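Local coordinates for protein SxtG (Microseira wollei, PDB 6U1R) that is an amidinotransferase of the saxitoxin biosynthetic pathway, probably transferring an amidino group through a covalent amidino-cysteine intermediate, at residues A[106-111]-A[167-172]; A[137-142]-A[146-151]; A[216-221]-A[227-232]; A[241-246]-A[250-255]; A[272-277]-A[326-331]. One frame throughout, in Å; residues are numbered along the deposited sequence.

Contact 1: residues A[106-111]-A[167-172]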
# COMPACT_ATOMS: atom_id res chain seq x y z
N LYS A 106 -9.73 3.19 26.53
CA LYS A 106 -10.55 2.26 25.76
C LYS A 106 -9.66 1.31 24.97
O LYS A 106 -8.78 1.76 24.23
CB LYS A 106 -11.46 3.03 24.81
CG LYS A 106 -12.36 2.16 23.93
CD LYS A 106 -13.28 3.06 23.09
CE LYS A 106 -14.03 2.31 22.01
NZ LYS A 106 -14.55 3.26 20.98
N VAL A 107 -9.89 0.01 25.11
CA VAL A 107 -9.03 -1.02 24.51
C VAL A 107 -9.81 -1.74 23.41
O VAL A 107 -10.93 -2.21 23.64
CB VAL A 107 -8.53 -2.01 25.57
CG1 VAL A 107 -7.81 -3.24 24.91
CG2 VAL A 107 -7.59 -1.29 26.51
N ARG A 108 -9.21 -1.82 22.22
CA ARG A 108 -9.75 -2.61 21.12
C ARG A 108 -8.89 -3.86 20.98
O ARG A 108 -7.70 -3.78 20.64
CB ARG A 108 -9.76 -1.82 19.81
CG ARG A 108 -10.29 -0.41 19.89
CD ARG A 108 -11.72 -0.32 20.43
NE ARG A 108 -12.72 -0.92 19.53
CZ ARG A 108 -13.27 -0.31 18.49
NH1 ARG A 108 -12.95 0.94 18.17
NH2 ARG A 108 -14.15 -0.96 17.74
N ARG A 109 -9.49 -5.03 21.25
CA ARG A 109 -8.78 -6.30 21.20
C ARG A 109 -8.86 -6.86 19.79
O ARG A 109 -9.95 -7.16 19.31
CB ARG A 109 -9.37 -7.32 22.17
CG ARG A 109 -9.16 -7.05 23.63
CD ARG A 109 -10.01 -8.02 24.45
NE ARG A 109 -9.90 -7.85 25.90
CZ ARG A 109 -9.23 -8.66 26.72
NH1 ARG A 109 -8.57 -9.73 26.25
NH2 ARG A 109 -9.22 -8.42 28.02
N VAL A 110 -7.71 -7.00 19.13
CA VAL A 110 -7.73 -7.60 17.80
C VAL A 110 -8.05 -9.08 17.93
O VAL A 110 -7.58 -9.76 18.87
CB VAL A 110 -6.39 -7.37 17.07
CG1 VAL A 110 -5.32 -8.26 17.63
CG2 VAL A 110 -6.55 -7.63 15.59
N LYS A 111 -8.91 -9.59 17.01
CA LYS A 111 -9.28 -10.99 16.95
C LYS A 111 -8.31 -11.76 16.07
O LYS A 111 -7.95 -11.29 14.99
CB LYS A 111 -10.69 -11.17 16.38
CG LYS A 111 -11.76 -10.29 17.01
CD LYS A 111 -13.01 -10.21 16.12
CE LYS A 111 -14.24 -9.82 16.92
NZ LYS A 111 -13.93 -8.85 18.02
N LEU A 167 -9.76 -0.93 11.01
CA LEU A 167 -9.37 0.11 10.06
C LEU A 167 -10.57 0.65 9.27
O LEU A 167 -10.72 1.86 9.10
CB LEU A 167 -8.29 -0.44 9.12
CG LEU A 167 -6.96 -0.77 9.83
CD1 LEU A 167 -6.06 -1.74 9.03
CD2 LEU A 167 -6.19 0.50 10.10
N LYS A 168 -11.45 -0.24 8.79
CA LYS A 168 -12.61 0.24 8.05
C LYS A 168 -13.56 1.03 8.95
O LYS A 168 -14.13 2.04 8.51
CB LYS A 168 -13.32 -0.95 7.36
CG LYS A 168 -12.51 -1.52 6.19
CD LYS A 168 -13.25 -2.59 5.37
CE LYS A 168 -13.57 -3.82 6.20
NZ LYS A 168 -13.83 -5.04 5.37
N GLU A 169 -13.70 0.63 10.22
CA GLU A 169 -14.47 1.42 11.18
C GLU A 169 -13.89 2.83 11.32
O GLU A 169 -14.62 3.82 11.26
CB GLU A 169 -14.49 0.73 12.55
CG GLU A 169 -15.10 1.60 13.67
CD GLU A 169 -14.94 1.01 15.06
OE1 GLU A 169 -15.02 -0.23 15.21
OE2 GLU A 169 -14.75 1.83 16.00
N TYR A 170 -12.57 2.93 11.53
CA TYR A 170 -11.95 4.24 11.69
C TYR A 170 -12.07 5.07 10.41
O TYR A 170 -12.27 6.29 10.47
CB TYR A 170 -10.48 4.08 12.08
CG TYR A 170 -10.23 3.49 13.44
CD1 TYR A 170 -11.03 3.82 14.54
CD2 TYR A 170 -9.17 2.62 13.65
CE1 TYR A 170 -10.78 3.26 15.79
CE2 TYR A 170 -8.91 2.07 14.88
CZ TYR A 170 -9.71 2.40 15.95
OH TYR A 170 -9.42 1.82 17.17
N PHE A 171 -11.91 4.44 9.25
CA PHE A 171 -12.06 5.18 8.00
C PHE A 171 -13.47 5.73 7.85
O PHE A 171 -13.66 6.86 7.38
CB PHE A 171 -11.71 4.29 6.81
CG PHE A 171 -11.84 5.00 5.49
CD1 PHE A 171 -10.84 5.85 5.04
CD2 PHE A 171 -12.98 4.85 4.71
CE1 PHE A 171 -10.98 6.53 3.84
CE2 PHE A 171 -13.10 5.52 3.51
CZ PHE A 171 -12.11 6.37 3.09
N GLN A 172 -14.48 4.94 8.22
CA GLN A 172 -15.86 5.42 8.12
C GLN A 172 -16.07 6.66 8.97
O GLN A 172 -16.87 7.53 8.60
CB GLN A 172 -16.85 4.32 8.53
CG GLN A 172 -17.18 3.29 7.47
CD GLN A 172 -17.54 3.92 6.12
OE1 GLN A 172 -16.69 4.06 5.25
NE2 GLN A 172 -18.80 4.31 5.97
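R108 and E169 reach for each other from opposite directions and join in an end-on, two-nitrogen salt bridge. NH2 of R108 meets OE1 of E169 at 2.8 Å on its syn lone pair, while R108 NH1 lies 3.0 Å from E169 OE2, on the syn side. Both oxygens stay close to the guanidinium plane, but the carboxylate is twisted against it by 33°, and OE2 is met off its own plane. The arginine gets there by folding at chi2 and chi3; the glutamate runs out straight beyond CG. The contact clips the C-terminal part of helix 164-172 onto strand 106-109, an outermost strand of the sheet it forms with strand 37-42. Beside the pair, Y170 slides past R108 in the reverse sense, its ring nearly perpendicular to the guanidinium (87°) and its OH 3.6 Å from R108 CG. OE2 of E39, in strand 37-42, pairs with R108 NH1 and is hydrogen-bonded to the Y170 hydroxyl.

Contact 2: residues A[137-142]-A[146-151]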
# COMPACT_ATOMS: atom_id res chain seq x y z
N ASP A 137 4.39 -2.93 14.92
CA ASP A 137 5.28 -3.21 13.79
C ASP A 137 4.66 -2.89 12.44
O ASP A 137 5.38 -2.62 11.47
CB ASP A 137 5.68 -4.70 13.78
CG ASP A 137 6.42 -5.14 15.02
OD1 ASP A 137 6.76 -4.28 15.88
OD2 ASP A 137 6.66 -6.38 15.14
N VAL A 138 3.34 -2.93 12.35
CA VAL A 138 2.63 -3.11 11.08
C VAL A 138 2.11 -1.78 10.56
O VAL A 138 1.95 -1.60 9.35
CB VAL A 138 1.48 -4.12 11.27
CG1 VAL A 138 0.67 -4.30 9.98
CG2 VAL A 138 2.05 -5.46 11.75
N PHE A 139 1.84 -0.84 11.48
CA PHE A 139 1.18 0.43 11.16
C PHE A 139 1.86 1.58 11.88
O PHE A 139 2.26 1.43 13.03
CB PHE A 139 -0.29 0.48 11.60
CG PHE A 139 -1.12 -0.71 11.19
CD1 PHE A 139 -1.67 -0.77 9.93
CD2 PHE A 139 -1.35 -1.75 12.07
CE1 PHE A 139 -2.47 -1.85 9.55
CE2 PHE A 139 -2.13 -2.85 11.69
CZ PHE A 139 -2.68 -2.89 10.43
N LEU A 140 1.92 2.72 11.22
CA LEU A 140 2.25 4.00 11.84
C LEU A 140 0.98 4.82 11.98
O LEU A 140 0.16 4.87 11.05
CB LEU A 140 3.22 4.80 10.99
CG LEU A 140 4.67 4.42 10.89
CD1 LEU A 140 5.26 5.22 9.69
CD2 LEU A 140 5.36 4.76 12.19
N VAL A 141 0.82 5.48 13.12
CA VAL A 141 -0.24 6.47 13.31
C VAL A 141 0.41 7.84 13.29
O VAL A 141 1.21 8.15 14.18
CB VAL A 141 -1.03 6.26 14.61
CG1 VAL A 141 -2.17 7.27 14.67
CG2 VAL A 141 -1.56 4.86 14.70
N ILE A 142 0.07 8.65 12.29
CA ILE A 142 0.62 9.99 12.12
C ILE A 142 -0.57 10.95 12.12
O ILE A 142 -1.22 11.14 11.08
CB ILE A 142 1.44 10.15 10.83
CG1 ILE A 142 2.55 9.09 10.72
CG2 ILE A 142 2.05 11.56 10.76
CD1 ILE A 142 3.56 9.11 11.87
N ILE A 146 -3.56 6.45 9.42
CA ILE A 146 -2.94 5.14 9.65
C ILE A 146 -2.24 4.71 8.35
O ILE A 146 -2.86 4.70 7.28
CB ILE A 146 -3.97 4.11 10.12
CG1 ILE A 146 -4.58 4.58 11.45
CG2 ILE A 146 -3.34 2.73 10.28
CD1 ILE A 146 -5.58 3.69 12.05
N ILE A 147 -0.94 4.41 8.43
CA ILE A 147 -0.13 4.00 7.28
C ILE A 147 0.27 2.54 7.44
O ILE A 147 0.88 2.16 8.46
CB ILE A 147 1.14 4.88 7.14
CG1 ILE A 147 0.77 6.36 7.10
CG2 ILE A 147 1.94 4.48 5.89
CD1 ILE A 147 1.97 7.29 7.22
N GLU A 148 -0.04 1.72 6.43
CA GLU A 148 0.40 0.32 6.44
C GLU A 148 1.82 0.24 5.90
O GLU A 148 2.10 0.66 4.77
CB GLU A 148 -0.55 -0.56 5.62
CG GLU A 148 -2.03 -0.40 6.05
CD GLU A 148 -2.95 -1.54 5.62
OE1 GLU A 148 -2.48 -2.47 4.92
OE2 GLU A 148 -4.15 -1.48 5.97
N ALA A 149 2.70 -0.32 6.72
CA ALA A 149 4.12 -0.40 6.42
C ALA A 149 4.41 -1.41 5.31
O ALA A 149 3.77 -2.46 5.22
CB ALA A 149 4.89 -0.81 7.67
N PRO A 150 5.42 -1.12 4.48
CA PRO A 150 5.87 -2.11 3.48
C PRO A 150 6.90 -3.04 4.09
O PRO A 150 8.10 -2.75 4.03
CB PRO A 150 6.47 -1.23 2.37
CG PRO A 150 7.04 -0.03 3.14
CD PRO A 150 6.18 0.14 4.38
N MET A 151 6.46 -4.13 4.70
CA MET A 151 7.34 -4.90 5.57
C MET A 151 8.23 -5.87 4.79
O MET A 151 7.79 -6.52 3.83
CB MET A 151 6.50 -5.66 6.60
CG MET A 151 5.66 -4.71 7.48
SD MET A 151 4.67 -5.59 8.73
CE MET A 151 5.90 -5.94 9.99
O HOH W 1 1.91 -3.49 6.93
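Strands 139-142 and 146-148 run antiparallel, their axes 4.7 Å apart at closest approach with 154° between their directions. They form a beta hairpin, in which L140 and I147 are a hydrogen-bonded pair: L140 N to I147 O is 3.0 Å and I147 N to L140 O is 2.9 Å. The non-hydrogen-bonded pairs F139-E148 and V141-I146 flank it and turn their side chains to one face of the sheet, toward helix 164-172, whose L167 packs on F139, I146 and E148. F139 and E148 lie side by side and point the same way, with CG of E148 3.8 Å from F139 CE1 at the ring edge and the carboxylate plane steeply turned to the ring (82°). The acid end is held elsewhere, by R164 and W177. CG2 of I146, anti to its backbone N, comes obliquely to F139 CD1. On the other face I142 CG1 touches I147 CD1, near helix 236-245. Where the strands end, M151 crosses V138 at about a right angle and, through a bend at chi3 (79°), brings CE near D137, beside the predicted active-site residues D215 and H264. A149 N bonds to V138 O, and one water donates to V138 O at 3.1 Å and to A149 O at 2.7 Å.

Contact 3: residues A[216-221]-A[227-232]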
# COMPACT_ATOMS: atom_id res chain seq x y z
N ALA A 216 7.06 -0.23 11.00
CA ALA A 216 6.68 1.01 11.67
C ALA A 216 7.40 1.16 13.00
O ALA A 216 7.68 2.28 13.43
CB ALA A 216 5.16 1.04 11.86
N ALA A 217 7.73 0.05 13.64
CA ALA A 217 8.35 0.12 14.96
C ALA A 217 9.84 0.46 14.90
O ALA A 217 10.47 0.55 15.97
CB ALA A 217 8.14 -1.19 15.70
N ASP A 218 10.41 0.68 13.71
CA ASP A 218 11.73 1.30 13.62
C ASP A 218 11.67 2.83 13.75
O ASP A 218 12.71 3.50 13.56
CB ASP A 218 12.43 0.92 12.31
CG ASP A 218 13.21 -0.38 12.42
OD1 ASP A 218 13.88 -0.58 13.47
OD2 ASP A 218 13.14 -1.20 11.47
N PHE A 219 10.50 3.39 14.09
CA PHE A 219 10.30 4.83 14.26
C PHE A 219 9.58 5.13 15.57
O PHE A 219 8.73 4.36 16.02
CB PHE A 219 9.50 5.41 13.09
CG PHE A 219 10.14 5.17 11.75
CD1 PHE A 219 9.89 4.00 11.06
CD2 PHE A 219 11.01 6.09 11.21
CE1 PHE A 219 10.48 3.76 9.85
CE2 PHE A 219 11.59 5.86 9.97
CZ PHE A 219 11.34 4.69 9.30
N VAL A 220 9.95 6.27 16.19
CA VAL A 220 9.22 6.81 17.33
C VAL A 220 8.90 8.27 17.04
O VAL A 220 9.62 8.95 16.30
CB VAL A 220 10.00 6.67 18.66
CG1 VAL A 220 9.92 5.24 19.15
CG2 VAL A 220 11.45 7.11 18.49
N ARG A 221 7.79 8.75 17.62
CA ARG A 221 7.14 9.99 17.18
C ARG A 221 7.21 11.10 18.23
O ARG A 221 6.76 10.91 19.37
CB ARG A 221 5.67 9.71 16.85
CG ARG A 221 5.48 8.78 15.61
CD ARG A 221 4.09 8.17 15.50
NE ARG A 221 3.80 7.50 16.75
CZ ARG A 221 2.73 7.69 17.50
NH1 ARG A 221 1.72 8.47 17.10
NH2 ARG A 221 2.66 7.08 18.68
N PHE A 227 11.96 10.05 14.82
CA PHE A 227 13.28 9.42 14.85
C PHE A 227 13.18 7.99 14.36
O PHE A 227 12.29 7.25 14.79
CB PHE A 227 13.87 9.48 16.25
CG PHE A 227 14.09 10.88 16.72
CD1 PHE A 227 15.29 11.53 16.44
CD2 PHE A 227 13.09 11.58 17.36
CE1 PHE A 227 15.49 12.83 16.83
CE2 PHE A 227 13.30 12.90 17.75
CZ PHE A 227 14.51 13.51 17.48
N GLY A 228 14.08 7.60 13.46
CA GLY A 228 14.11 6.24 12.95
C GLY A 228 15.53 5.71 12.90
O GLY A 228 16.49 6.42 13.20
N GLN A 229 15.64 4.44 12.51
CA GLN A 229 16.93 3.81 12.27
C GLN A 229 16.82 2.87 11.08
O GLN A 229 15.75 2.32 10.82
CB GLN A 229 17.41 3.01 13.50
CG GLN A 229 16.42 1.90 13.88
CD GLN A 229 16.89 0.97 14.98
OE1 GLN A 229 17.85 1.26 15.70
NE2 GLN A 229 16.20 -0.17 15.12
N LYS A 230 17.93 2.69 10.38
CA LYS A 230 18.10 1.52 9.53
C LYS A 230 18.21 0.26 10.40
O LYS A 230 18.66 0.32 11.54
CB LYS A 230 19.34 1.67 8.65
CG LYS A 230 19.24 2.81 7.61
CD LYS A 230 20.49 2.90 6.71
CE LYS A 230 20.42 1.88 5.59
NZ LYS A 230 21.62 1.96 4.73
N SER A 231 17.80 -0.88 9.86
CA SER A 231 17.78 -2.13 10.62
C SER A 231 17.79 -3.30 9.65
O SER A 231 17.93 -3.11 8.44
CB SER A 231 16.55 -2.21 11.53
OG SER A 231 15.42 -2.42 10.73
N HIS A 232 17.64 -4.51 10.18
CA HIS A 232 17.52 -5.66 9.28
C HIS A 232 16.24 -5.67 8.46
O HIS A 232 16.15 -6.51 7.56
CB HIS A 232 17.65 -6.95 10.07
CG HIS A 232 19.05 -7.20 10.54
ND1 HIS A 232 20.10 -7.34 9.66
CD2 HIS A 232 19.58 -7.28 11.78
CE1 HIS A 232 21.22 -7.53 10.34
NE2 HIS A 232 20.93 -7.50 11.63
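D218 OD2 is gripped twice: S231 OG donates to it over 2.7 Å, coming from above the carboxylate plane, and T234 OG1 also bonds to it. D218 OD1 takes NE2 of Q229 at 2.9 Å in a nearly straight bond (174°) that lies in the amide plane; the amide is turned 55° from the carboxylate. Q229 CG stands between backbone N and carbonyl carbon (chi1 59°), and the chain then extends across the aspartate. Beyond this polar end the segments form a beta hairpin. V220 and F227 are its hydrogen-bonded pair, V220 N to F227 O being 2.9 Å and F227 N to V220 O 3.0 Å. F219 faces G228 in the neighbouring non-hydrogen-bonded pair, and its CD2 comes 3.6 Å from G228 CA, a close approach made possible by the missing side chain. The side chain of D218 comes within about 4 Å of those of the predicted active-site residues D215 and H264. With donors on both oxygens, its buried carboxylate is held against rotation, consistent with a second-shell part in shaping that site.

Contact 4: residues A[241-246]-A[250-255]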
# COMPACT_ATOMS: atom_id res chain seq x y z
N TRP A 241 11.00 6.93 1.46
CA TRP A 241 9.58 6.89 1.14
C TRP A 241 8.77 7.57 2.23
O TRP A 241 7.87 8.38 1.94
CB TRP A 241 9.09 5.44 0.93
CG TRP A 241 7.67 5.45 0.46
CD1 TRP A 241 7.24 5.44 -0.84
CD2 TRP A 241 6.49 5.55 1.28
NE1 TRP A 241 5.86 5.54 -0.88
CE2 TRP A 241 5.38 5.60 0.41
CE3 TRP A 241 6.27 5.60 2.67
CZ2 TRP A 241 4.06 5.70 0.88
CZ3 TRP A 241 4.96 5.70 3.13
CH2 TRP A 241 3.88 5.74 2.24
N LEU A 242 9.06 7.26 3.49
CA LEU A 242 8.26 7.86 4.57
C LEU A 242 8.51 9.36 4.66
O LEU A 242 7.58 10.13 4.91
CB LEU A 242 8.56 7.18 5.90
CG LEU A 242 7.71 7.64 7.09
CD1 LEU A 242 6.24 7.31 6.85
CD2 LEU A 242 8.23 6.97 8.36
N GLN A 243 9.76 9.79 4.47
CA GLN A 243 10.02 11.23 4.51
C GLN A 243 9.27 11.95 3.39
O GLN A 243 8.71 13.02 3.62
CB GLN A 243 11.52 11.53 4.43
CG GLN A 243 11.87 13.05 4.45
CD GLN A 243 11.44 13.79 5.73
OE1 GLN A 243 12.25 13.99 6.65
NE2 GLN A 243 10.17 14.23 5.77
N ARG A 244 9.21 11.36 2.20
CA ARG A 244 8.47 12.03 1.13
C ARG A 244 6.98 12.05 1.42
O ARG A 244 6.31 13.06 1.18
CB ARG A 244 8.72 11.37 -0.22
CG ARG A 244 7.88 12.09 -1.31
CD ARG A 244 8.43 11.96 -2.69
NE ARG A 244 9.85 12.28 -2.74
CZ ARG A 244 10.71 11.70 -3.57
NH1 ARG A 244 10.29 10.77 -4.43
NH2 ARG A 244 11.99 12.04 -3.54
N HIS A 245 6.44 10.93 1.90
CA HIS A 245 5.01 10.88 2.22
C HIS A 245 4.63 11.93 3.25
O HIS A 245 3.53 12.51 3.17
CB HIS A 245 4.65 9.48 2.71
CG HIS A 245 3.18 9.27 2.88
ND1 HIS A 245 2.31 9.18 1.81
CD2 HIS A 245 2.42 9.16 3.99
CE1 HIS A 245 1.08 9.01 2.26
NE2 HIS A 245 1.12 8.99 3.58
N LEU A 246 5.51 12.21 4.21
CA LEU A 246 5.23 13.11 5.32
C LEU A 246 5.90 14.48 5.18
O LEU A 246 5.96 15.24 6.15
CB LEU A 246 5.66 12.47 6.64
CG LEU A 246 4.98 11.15 7.03
CD1 LEU A 246 5.50 10.67 8.38
CD2 LEU A 246 3.47 11.31 7.00
N TYR A 250 6.41 16.99 8.48
CA TYR A 250 7.24 16.21 9.39
C TYR A 250 8.68 16.15 8.90
O TYR A 250 8.96 16.22 7.69
CB TYR A 250 6.70 14.77 9.55
CG TYR A 250 5.35 14.74 10.18
CD1 TYR A 250 5.21 14.67 11.55
CD2 TYR A 250 4.20 14.82 9.40
CE1 TYR A 250 3.96 14.65 12.15
CE2 TYR A 250 2.94 14.80 9.98
CZ TYR A 250 2.84 14.73 11.37
OH TYR A 250 1.60 14.71 11.95
N ARG A 251 9.58 16.01 9.85
CA ARG A 251 11.00 15.81 9.60
C ARG A 251 11.41 14.51 10.26
O ARG A 251 11.15 14.32 11.45
CB ARG A 251 11.83 16.96 10.17
CG ARG A 251 11.40 18.34 9.68
CD ARG A 251 12.02 19.45 10.54
NE ARG A 251 11.41 19.57 11.87
CZ ARG A 251 10.60 20.55 12.28
NH1 ARG A 251 10.26 21.55 11.46
NH2 ARG A 251 10.12 20.56 13.52
N ILE A 252 12.07 13.63 9.51
CA ILE A 252 12.55 12.34 10.02
C ILE A 252 14.06 12.39 10.21
O ILE A 252 14.80 12.69 9.27
CB ILE A 252 12.16 11.19 9.08
CG1 ILE A 252 10.66 11.23 8.81
CG2 ILE A 252 12.63 9.85 9.69
CD1 ILE A 252 10.13 10.03 8.08
N HIS A 253 14.50 12.04 11.42
CA HIS A 253 15.90 12.05 11.81
C HIS A 253 16.34 10.61 12.01
O HIS A 253 15.63 9.84 12.66
CB HIS A 253 16.09 12.82 13.11
CG HIS A 253 15.51 14.20 13.06
ND1 HIS A 253 16.23 15.30 12.64
CD2 HIS A 253 14.27 14.65 13.36
CE1 HIS A 253 15.46 16.37 12.70
NE2 HIS A 253 14.26 16.00 13.12
N ILE A 254 17.49 10.24 11.46
CA ILE A 254 17.94 8.85 11.48
C ILE A 254 19.09 8.73 12.48
O ILE A 254 20.09 9.45 12.36
CB ILE A 254 18.36 8.39 10.08
CG1 ILE A 254 17.16 8.46 9.13
CG2 ILE A 254 18.94 6.97 10.12
CD1 ILE A 254 15.90 7.64 9.62
N ILE A 255 18.93 7.84 13.47
CA ILE A 255 20.00 7.57 14.42
C ILE A 255 20.80 6.36 13.94
O ILE A 255 20.32 5.54 13.15
CB ILE A 255 19.48 7.32 15.85
CG1 ILE A 255 18.74 5.98 15.94
CG2 ILE A 255 18.60 8.47 16.32
CD1 ILE A 255 18.69 5.41 17.31
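Q243 turns its amide from the helix toward the start of the strand and uses both ends on the backbone of I252 and the preceding Y250, within the beta-alpha-beta unit of strand 225-229, helix 236-245 and strand 251-255. Q243 OE1 accepts from I252 N at 2.9 Å; Q243 NE2 donates to Y250 O at 3.0 Å. These bonds belong to one of two modelled conformers, so the clasp may be partly occupied. Y250 O lies close to the amide plane, yet NE2 stands 43° out of the Y250 carbonyl plane. A bend at chi2 puts the amide there. L242 and I252 cross at about a right angle, CD1 of I252 pressing end-first on L242, 3.5 Å from CG; F219 touches both. L246, the first residue after the helix to leave helical geometry, rests its CB on Y250 CB at 3.9 Å. W241 and R244 bond to the second subunit. The Y250 ring turns its edge to L246 O, 3.7 Å from its CD2, which accepts from Y250 N at 2.9 Å.

Contact 5: residues A[272-277]-A[326-331]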
# COMPACT_ATOMS: atom_id res chain seq x y z
N LEU A 272 9.63 9.82 26.22
CA LEU A 272 8.67 9.61 27.30
C LEU A 272 7.75 10.80 27.55
O LEU A 272 6.62 10.58 27.98
CB LEU A 272 9.40 9.29 28.61
CG LEU A 272 10.33 8.08 28.58
CD1 LEU A 272 10.92 7.83 29.96
CD2 LEU A 272 9.61 6.84 28.07
N ALA A 273 8.20 12.01 27.28
CA ALA A 273 7.47 13.24 27.53
C ALA A 273 8.23 14.38 26.86
O ALA A 273 9.40 14.23 26.53
CB ALA A 273 7.34 13.52 29.04
N PRO A 274 7.58 15.53 26.65
CA PRO A 274 8.32 16.68 26.12
C PRO A 274 9.58 16.95 26.93
O PRO A 274 9.53 17.06 28.16
CB PRO A 274 7.30 17.83 26.22
CG PRO A 274 5.98 17.13 26.11
CD PRO A 274 6.16 15.85 26.89
N GLY A 275 10.72 16.98 26.25
CA GLY A 275 12.02 17.21 26.86
C GLY A 275 12.67 16.01 27.52
O GLY A 275 13.71 16.18 28.16
N LYS A 276 12.08 14.80 27.43
CA LYS A 276 12.57 13.62 28.14
C LYS A 276 12.63 12.42 27.19
O LYS A 276 11.58 11.96 26.73
CB LYS A 276 11.66 13.28 29.32
CG LYS A 276 11.39 14.43 30.29
CD LYS A 276 12.65 14.88 30.99
CE LYS A 276 12.41 16.14 31.83
NZ LYS A 276 11.46 15.87 32.92
N ILE A 277 13.82 11.87 26.95
CA ILE A 277 13.97 10.73 26.06
C ILE A 277 14.88 9.70 26.70
O ILE A 277 15.98 10.02 27.16
CB ILE A 277 14.47 11.18 24.67
CG1 ILE A 277 14.46 10.02 23.67
CG2 ILE A 277 15.83 11.89 24.75
CD1 ILE A 277 14.49 10.51 22.22
N LEU A 326 0.88 6.39 29.36
CA LEU A 326 -0.53 6.72 29.36
C LEU A 326 -0.79 8.22 29.33
O LEU A 326 -1.88 8.65 28.94
CB LEU A 326 -1.21 6.12 30.59
CG LEU A 326 -0.93 4.63 30.84
CD1 LEU A 326 -1.74 4.11 32.02
CD2 LEU A 326 -1.18 3.80 29.58
N ASP A 327 0.18 9.01 29.78
CA ASP A 327 0.25 10.46 29.62
C ASP A 327 1.71 10.81 29.89
O ASP A 327 2.57 9.93 29.85
CB ASP A 327 -0.76 11.19 30.52
CG ASP A 327 -0.63 10.83 31.99
OD1 ASP A 327 0.49 10.52 32.45
OD2 ASP A 327 -1.67 10.87 32.69
N GLU A 328 1.99 12.09 30.17
CA GLU A 328 3.38 12.49 30.38
C GLU A 328 3.99 11.94 31.66
O GLU A 328 5.21 12.04 31.85
CB GLU A 328 3.48 14.01 30.37
CG GLU A 328 3.07 14.61 29.05
CD GLU A 328 3.26 16.11 28.97
OE1 GLU A 328 3.89 16.69 29.88
OE2 GLU A 328 2.79 16.71 27.97
N GLU A 329 3.19 11.35 32.54
CA GLU A 329 3.64 10.91 33.86
C GLU A 329 3.50 9.41 34.07
O GLU A 329 4.44 8.76 34.54
CB GLU A 329 2.85 11.69 34.93
CG GLU A 329 3.12 11.25 36.36
CD GLU A 329 2.31 12.05 37.39
OE1 GLU A 329 1.30 12.69 37.00
OE2 GLU A 329 2.67 12.04 38.58
N ARG A 330 2.34 8.83 33.76
CA ARG A 330 2.07 7.43 34.04
C ARG A 330 2.67 6.55 32.95
O ARG A 330 2.43 6.78 31.76
CB ARG A 330 0.56 7.19 34.11
CG ARG A 330 -0.15 7.80 35.35
CD ARG A 330 -1.67 7.60 35.26
NE ARG A 330 -2.25 8.33 34.14
CZ ARG A 330 -3.42 8.07 33.55
NH1 ARG A 330 -4.16 7.04 33.95
NH2 ARG A 330 -3.85 8.82 32.54
N VAL A 331 3.44 5.55 33.37
CA VAL A 331 4.20 4.69 32.45
C VAL A 331 4.06 3.24 32.90
O VAL A 331 4.31 2.92 34.07
CB VAL A 331 5.68 5.12 32.38
CG1 VAL A 331 6.32 5.23 33.76
CG2 VAL A 331 6.48 4.16 31.49
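Van der Waals contact joins the segments, chiefly P274 and A273 against E328. The E328 side chain crosses the proline ring at about a right angle, and its carboxylate carbon CD comes 3.6 Å from P274 CD. OE2 of E328 is almost equally near P274 CD and CG, 3.6 Å from CD. CG of E328 is anti to the carbonyl carbon (chi1 -63°) and the chain extends from there, which carries the carboxylate along to the proline. Nearer the backbone, A273 CB rests 3.8 Å from E328 O and also meets E328 CB. Hydrogen bonds form within each segment. D327 OD1 accepts from R330 N nearly along its C-O axis and from E329 N on the anti side, the two donors coming from opposite faces of the carboxylate. Charge adds a second clasp: NE and NH2 of R330 both reach D327 OD2, each at 3.0 Å and from one face, so four bonds fix this carboxylate. R330 NH1 pairs with E103. In the other segment K276 N bonds to A273 O at 2.9 Å. Two hairpin bends thus lie against each other: a type II turn from A273 to K276, with G275 at positive phi and a classic bulge of L272 and A273 opposite K276, and an Asx turn at D327 leading into strand 330-334.

From the N terminus, contact 1 closes a long loop between strand 106-109 and helix 164-172, and contact 2, the hairpin of strands 139-142 and 145-148, falls within that loop. Contacts 3, 4 and 5 follow in series. Contacts 3 and 4 close short loops and share a sheet, with strand 225-229 between strands 219-222 and 251-255. Contact 2 meets contact 3 through D137 O and A216 N, and contact 4 through I142 on Y250. Contact 5 closes 48 intervening residues, joining turns of two sheets. Contacts 1, 2 and 4 also touch the second subunit. The five three-stranded mixed sheets are consistent with the alpha/beta propeller of the amidinotransferase family.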